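Protein GLB-12 (Caenorhabditis elegans, PDB 4BJA) binds heme b as a globin whose iron takes two axial ligands from the protein, and probably serves redox signalling needed for reproduction. Local coordinates at residues T38-T43 with D190-F195; F58-N63 with A78-M83. The protein carries 1 engineered substitution. All coordinates share one frame; numbering follows the deposited sequence.

Contact 1. Residues T38-T43 with D190-F195; sequences TLLRET and DVWKKF
L40, W192 and the hydroxyl of T43 carry this crossing of two globin helices, the A helix (34-46) and the H helix (185-214), whose local axes approach to 10.0 Å at a signed angle of -102°. The apolar part centres on L40, whose CG lies anti to the carbonyl carbon, with one methyl over W192 and the other over F195. CD2 sits over the middle of the W192 five-membered ring, 3.6 Å from its centroid and only 12° off the normal, a CH-pi contact. CD1 lies over a face of F195, 4.0 Å from that ring's centroid. V191 fills the flank: its CG1, anti to the backbone N, touches L40 CD2 at 3.7 Å, and L39 CD2 comes up to V191 CG1 tip to tip at 3.9 Å. L39 CD2 also approaches the W192 ring obliquely.

The polar part is a single, nearly straight hydrogen bond at the edge of the indole. W192 NE1 donates to T43 OG1 at 2.8 Å with an N-H...O angle of 167°, the oxygen lying close to the ring plane. T43 OG1, set in the crowded position between its own backbone N and carbonyl carbon, in turn donates to L39 O at 2.7 Å, from above the carbonyl plane; the same carbonyl also accepts the helical bond from T43 N. The buried indole N-H is thereby satisfied, and the edge bond and the L40 methyl over the face help fix the position and tilt of the ring.

All six touching residues are buried. W192 also touches W44 of helix 34-46 and I157 and L160 of helix 144-160, while F195 packs against M100, L103 and L107, so the crossing packs against the G helix (144-160) through W192 and the E helix (87-108) through F195.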
loop_
_atom_site.group_PDB
_atom_site.type_symbol
_atom_site.label_atom_id
_atom_site.label_comp_id
_atom_site.label_asym_id
_atom_site.label_seq_id
_atom_site.Cartn_x
_atom_site.Cartn_y
_atom_site.Cartn_z
ATOM N N THR A 38 1.648 18.004 5.217
ATOM C CA THR A 38 1.710 19.481 5.164
ATOM C C THR A 38 2.837 19.905 4.206
ATOM O O THR A 38 2.679 20.835 3.379
ATOM C CB THR A 38 1.973 20.010 6.554
ATOM O OG1 THR A 38 0.810 19.708 7.340
ATOM C CG2 THR A 38 2.242 21.495 6.568
ATOM N N LEU A 39 3.986 19.245 4.323
ATOM C CA LEU A 39 5.114 19.533 3.404
ATOM C C LEU A 39 4.680 19.341 1.944
ATOM O O LEU A 39 4.993 20.194 1.083
ATOM C CB LEU A 39 6.321 18.648 3.765
ATOM C CG LEU A 39 7.542 18.723 2.834
ATOM C CD1 LEU A 39 8.652 18.070 3.551
ATOM C CD2 LEU A 39 7.356 17.964 1.468
ATOM N N LEU A 40 3.942 18.257 1.655
ATOM C CA LEU A 40 3.517 17.998 0.262
ATOM C C LEU A 40 2.705 19.158 -0.232
ATOM O O LEU A 40 2.957 19.661 -1.334
ATOM C CB LEU A 40 2.660 16.745 0.136
ATOM C CG LEU A 40 3.264 15.401 0.301
ATOM C CD1 LEU A 40 2.118 14.407 0.252
ATOM C CD2 LEU A 40 4.175 15.155 -0.905
ATOM N N ARG A 41 1.719 19.596 0.571
ATOM C CA ARG A 41 0.907 20.709 0.162
ATOM C C ARG A 41 1.701 22.016 0.038
ATOM O O ARG A 41 1.546 22.726 -0.968
ATOM C CB ARG A 41 -0.314 20.885 1.087
ATOM C CG ARG A 41 -1.272 21.923 0.553
ATOM C CD ARG A 41 -1.801 21.618 -0.811
ATOM N NE ARG A 41 -2.770 22.644 -1.223
ATOM C CZ ARG A 41 -3.175 22.822 -2.475
ATOM N NH1 ARG A 41 -2.709 22.021 -3.440
ATOM N NH2 ARG A 41 -4.069 23.781 -2.761
ATOM N N GLU A 42 2.529 22.340 1.033
ATOM C CA GLU A 42 3.244 23.643 1.024
ATOM C C GLU A 42 4.254 23.697 -0.122
ATOM O O GLU A 42 4.336 24.707 -0.806
ATOM C CB GLU A 42 3.918 23.899 2.352
ATOM C CG GLU A 42 2.934 24.139 3.495
ATOM C CD GLU A 42 3.588 24.731 4.744
ATOM O OE1 GLU A 42 4.779 24.455 4.995
ATOM O OE2 GLU A 42 2.900 25.458 5.503
ATOM N N THR A 43 4.989 22.600 -0.336
ATOM C CA THR A 43 5.933 22.570 -1.461
ATOM C C THR A 43 5.237 22.668 -2.830
ATOM O O THR A 43 5.741 23.344 -3.722
ATOM C CB THR A 43 6.901 21.397 -1.410
ATOM O OG1 THR A 43 6.154 20.190 -1.307
ATOM C CG2 THR A 43 7.836 21.533 -0.190
ATOM N N ASP A 190 12.459 12.891 -0.072
ATOM C CA ASP A 190 12.003 11.630 0.482
ATOM C C ASP A 190 10.461 11.614 0.585
ATOM O O ASP A 190 9.833 10.615 0.241
ATOM C CB ASP A 190 12.677 11.349 1.846
ATOM C CG ASP A 190 14.224 11.258 1.766
ATOM O OD1 ASP A 190 14.836 11.297 0.679
ATOM O OD2 ASP A 190 14.854 11.178 2.847
ATOM N N VAL A 191 9.858 12.723 1.015
ATOM C CA VAL A 191 8.411 12.774 1.154
ATOM C C VAL A 191 7.715 12.645 -0.201
ATOM O O VAL A 191 6.731 11.891 -0.332
ATOM C CB VAL A 191 7.938 14.047 1.907
ATOM C CG1 VAL A 191 6.455 14.145 1.850
ATOM C CG2 VAL A 191 8.400 13.994 3.371
ATOM N N TRP A 192 8.218 13.372 -1.207
ATOM C CA TRP A 192 7.596 13.314 -2.513
ATOM C C TRP A 192 7.784 11.934 -3.117
ATOM O O TRP A 192 6.901 11.419 -3.808
ATOM C CB TRP A 192 8.128 14.462 -3.437
ATOM C CG TRP A 192 7.297 15.674 -3.258
ATOM C CD1 TRP A 192 7.521 16.705 -2.385
ATOM C CD2 TRP A 192 6.060 15.961 -3.910
ATOM N NE1 TRP A 192 6.506 17.629 -2.471
ATOM C CE2 TRP A 192 5.599 17.202 -3.411
ATOM C CE3 TRP A 192 5.313 15.308 -4.897
ATOM C CZ2 TRP A 192 4.405 17.790 -3.863
ATOM C CZ3 TRP A 192 4.139 15.899 -5.349
ATOM C CH2 TRP A 192 3.686 17.120 -4.817
ATOM N N LYS A 193 8.936 11.310 -2.882
ATOM C CA LYS A 193 9.091 9.920 -3.363
ATOM C C LYS A 193 8.092 8.969 -2.695
ATOM O O LYS A 193 7.511 8.142 -3.375
ATOM C CB LYS A 193 10.522 9.408 -3.241
ATOM C CG LYS A 193 11.444 10.089 -4.271
ATOM C CD LYS A 193 12.872 9.555 -4.155
ATOM C CE LYS A 193 13.803 10.228 -5.160
ATOM N NZ LYS A 193 15.275 9.865 -4.893
ATOM N N LYS A 194 7.918 9.079 -1.366
ATOM C CA LYS A 194 6.931 8.194 -0.704
ATOM C C LYS A 194 5.534 8.425 -1.240
ATOM O O LYS A 194 4.809 7.469 -1.525
ATOM C CB LYS A 194 6.947 8.381 0.801
ATOM C CG LYS A 194 8.228 7.821 1.406
ATOM C CD LYS A 194 8.145 7.870 2.963
ATOM C CE LYS A 194 7.795 9.253 3.532
ATOM N NZ LYS A 194 7.588 9.233 5.055
ATOM N N PHE A 195 5.179 9.705 -1.405
ATOM C CA PHE A 195 3.894 10.070 -1.895
ATOM C C PHE A 195 3.673 9.526 -3.314
ATOM O O PHE A 195 2.670 8.843 -3.609
ATOM C CB PHE A 195 3.740 11.625 -1.845
ATOM C CG PHE A 195 2.539 12.148 -2.587
ATOM C CD1 PHE A 195 1.243 11.701 -2.274
ATOM C CD2 PHE A 195 2.698 13.084 -3.623
ATOM C CE1 PHE A 195 0.111 12.159 -2.967
ATOM C CE2 PHE A 195 1.566 13.535 -4.333
ATOM C CZ PHE A 195 0.267 13.086 -3.995
#

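Contact 2. Residues F58-N63 with A78-M83; sequences FLDIVN and APRAAM
The B helix of the globin fold (50-65) meets here the loop that joins the short C helix (69-72) to the E helix (87-108), beside the distal side of the heme pocket; the side chain of V62 is about 8 Å from that of the axial ligand H92. R80, extended from CG to NE, grips D60 end-on: NH1 and NH2 both donate to OD1, each at 3.1 Å from that oxygen and with the oxygen in the guanidinium plane. NH1 meets the anti lone pair of D60 OD1, while NH2 approaches the same oxygen from above the carboxylate plane, and the two planes stand 46° apart. L59 CB lies over the centre of one guanidinium face, 3.6 Å from R80 NH2. Beside it, L59 CD2 packs on M83 CB at 3.7 Å. N63 ND2 donates to L59 O at 2.9 Å, and more weakly to M83 SD at 3.4 Å, while V62 CG2 meets that sulfur tip to tip. An alanine in place of R80 would remove the fork on D60 and would probably loosen the tie of the loop to the helix. Because D60 OD2 pairs with R155 of helix 144-160 and D64, itself in a long, weak ion pair with R80, lies close to OD1, the two arginines are likely to offset this crowding of negative charge and favour an ionised D60.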
loop_
_atom_site.group_PDB
_atom_site.type_symbol
_atom_site.label_atom_id
_atom_site.label_comp_id
_atom_site.label_asym_id
_atom_site.label_seq_id
_atom_site.Cartn_x
_atom_site.Cartn_y
_atom_site.Cartn_z
ATOM N N PHE A 58 4.930 16.193 -19.153
ATOM C CA PHE A 58 4.248 15.347 -20.098
ATOM C C PHE A 58 4.852 15.469 -21.502
ATOM O O PHE A 58 4.885 14.485 -22.224
ATOM C CB PHE A 58 2.723 15.600 -20.113
ATOM C CG PHE A 58 2.014 14.697 -19.174
ATOM C CD1 PHE A 58 1.823 13.359 -19.504
ATOM C CD2 PHE A 58 1.621 15.174 -17.913
ATOM C CE1 PHE A 58 1.139 12.473 -18.605
ATOM C CE2 PHE A 58 0.962 14.292 -17.014
ATOM C CZ PHE A 58 0.728 12.977 -17.357
ATOM N N LEU A 59 5.318 16.658 -21.871
ATOM C CA LEU A 59 5.993 16.776 -23.188
ATOM C C LEU A 59 7.247 15.889 -23.191
ATOM O O LEU A 59 7.456 15.111 -24.119
ATOM C CB LEU A 59 6.336 18.219 -23.518
ATOM C CG LEU A 59 5.146 19.111 -23.911
ATOM C CD1 LEU A 59 5.572 20.574 -23.990
ATOM C CD2 LEU A 59 4.509 18.668 -25.227
ATOM N N ASP A 60 8.051 15.942 -22.129
ATOM C CA ASP A 60 9.184 14.986 -22.042
ATOM C C ASP A 60 8.758 13.509 -22.073
ATOM O O ASP A 60 9.351 12.701 -22.743
ATOM C CB ASP A 60 9.982 15.233 -20.766
ATOM C CG ASP A 60 10.756 16.521 -20.801
ATOM O OD1 ASP A 60 10.793 17.197 -21.849
ATOM O OD2 ASP A 60 11.353 16.872 -19.745
ATOM N N ILE A 61 7.708 13.142 -21.338
ATOM C CA ILE A 61 7.246 11.772 -21.345
ATOM C C ILE A 61 6.927 11.252 -22.759
ATOM O O ILE A 61 7.400 10.171 -23.161
ATOM C CB ILE A 61 5.978 11.628 -20.479
ATOM C CG1 ILE A 61 6.382 11.755 -18.988
ATOM C CG2 ILE A 61 5.303 10.263 -20.739
ATOM C CD1 ILE A 61 5.155 11.931 -18.042
ATOM N N VAL A 62 6.104 11.994 -23.503
ATOM C CA VAL A 62 5.655 11.491 -24.794
ATOM C C VAL A 62 6.715 11.670 -25.885
ATOM O O VAL A 62 6.749 10.907 -26.836
ATOM C CB VAL A 62 4.302 12.070 -25.236
ATOM C CG1 VAL A 62 3.275 11.812 -24.103
ATOM C CG2 VAL A 62 4.408 13.519 -25.585
ATOM N N ASN A 63 7.580 12.656 -25.749
ATOM C CA ASN A 63 8.552 12.852 -26.827
ATOM C C ASN A 63 9.857 12.131 -26.600
ATOM O O ASN A 63 10.504 11.705 -27.585
ATOM C CB ASN A 63 8.847 14.334 -27.010
ATOM C CG ASN A 63 7.731 15.050 -27.689
ATOM O OD1 ASN A 63 7.565 14.948 -28.931
ATOM N ND2 ASN A 63 6.980 15.836 -26.911
ATOM N N ALA A 78 1.795 15.988 -34.183
ATOM C CA ALA A 78 1.944 17.359 -33.749
ATOM C C ALA A 78 3.396 17.615 -33.373
ATOM O O ALA A 78 3.987 16.819 -32.625
ATOM C CB ALA A 78 1.025 17.626 -32.547
ATOM N N PRO A 79 3.980 18.744 -33.845
ATOM C CA PRO A 79 5.320 19.028 -33.325
ATOM C C PRO A 79 5.185 19.149 -31.818
ATOM O O PRO A 79 4.086 19.472 -31.333
ATOM C CB PRO A 79 5.679 20.399 -33.925
ATOM C CG PRO A 79 4.423 20.954 -34.470
ATOM C CD PRO A 79 3.433 19.836 -34.673
ATOM N N ARG A 80 6.290 18.922 -31.102
ATOM C CA ARG A 80 6.327 19.151 -29.665
ATOM C C ARG A 80 5.674 20.494 -29.356
ATOM O O ARG A 80 4.836 20.570 -28.481
ATOM C CB ARG A 80 7.780 19.116 -29.168
ATOM C CG ARG A 80 7.947 19.550 -27.729
ATOM C CD ARG A 80 9.303 19.085 -27.174
ATOM N NE ARG A 80 9.398 19.582 -25.810
ATOM C CZ ARG A 80 9.729 18.874 -24.732
ATOM N NH1 ARG A 80 10.082 17.596 -24.799
ATOM N NH2 ARG A 80 9.740 19.499 -23.563
ATOM N N ALA A 81 5.991 21.526 -30.146
ATOM C CA ALA A 81 5.438 22.870 -29.927
ATOM C C ALA A 81 3.906 23.059 -30.096
ATOM O O ALA A 81 3.357 24.062 -29.604
ATOM C CB ALA A 81 6.228 23.930 -30.756
ATOM N N ALA A 82 3.224 22.125 -30.758
ATOM C CA ALA A 82 1.750 22.175 -30.885
ATOM C C ALA A 82 0.976 21.251 -29.948
ATOM O O ALA A 82 -0.270 21.326 -29.883
ATOM C CB ALA A 82 1.331 21.852 -32.311
ATOM N N MET A 83 1.692 20.355 -29.271
ATOM C CA MET A 83 1.027 19.288 -28.528
ATOM C C MET A 83 0.146 19.786 -27.412
ATOM O O MET A 83 -0.888 19.177 -27.166
ATOM C CB MET A 83 2.062 18.337 -27.930
ATOM C CG MET A 83 2.694 17.444 -28.977
ATOM S SD MET A 83 3.821 16.280 -28.216
ATOM C CE MET A 83 4.501 15.588 -29.734
#

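How the contacts relate
Contact 1 is fully buried and joins two helices remote in sequence, 34-46 and the long 185-214; contact 2 is partly buried and more local, tying helix 50-65 to a loop soon after it. Along the chain contact 2 is nested within the span closed by contact 1, yet their centres lie 27 Å apart and they do not touch. The chemistry follows the setting: methyls on aromatic faces with one neutral hydrogen bond in contact 1, a charged pair with thioether and amide in contact 2. They share no helix of their own, but both are backed by helices 87-108 and 144-160, which run along the fold between them.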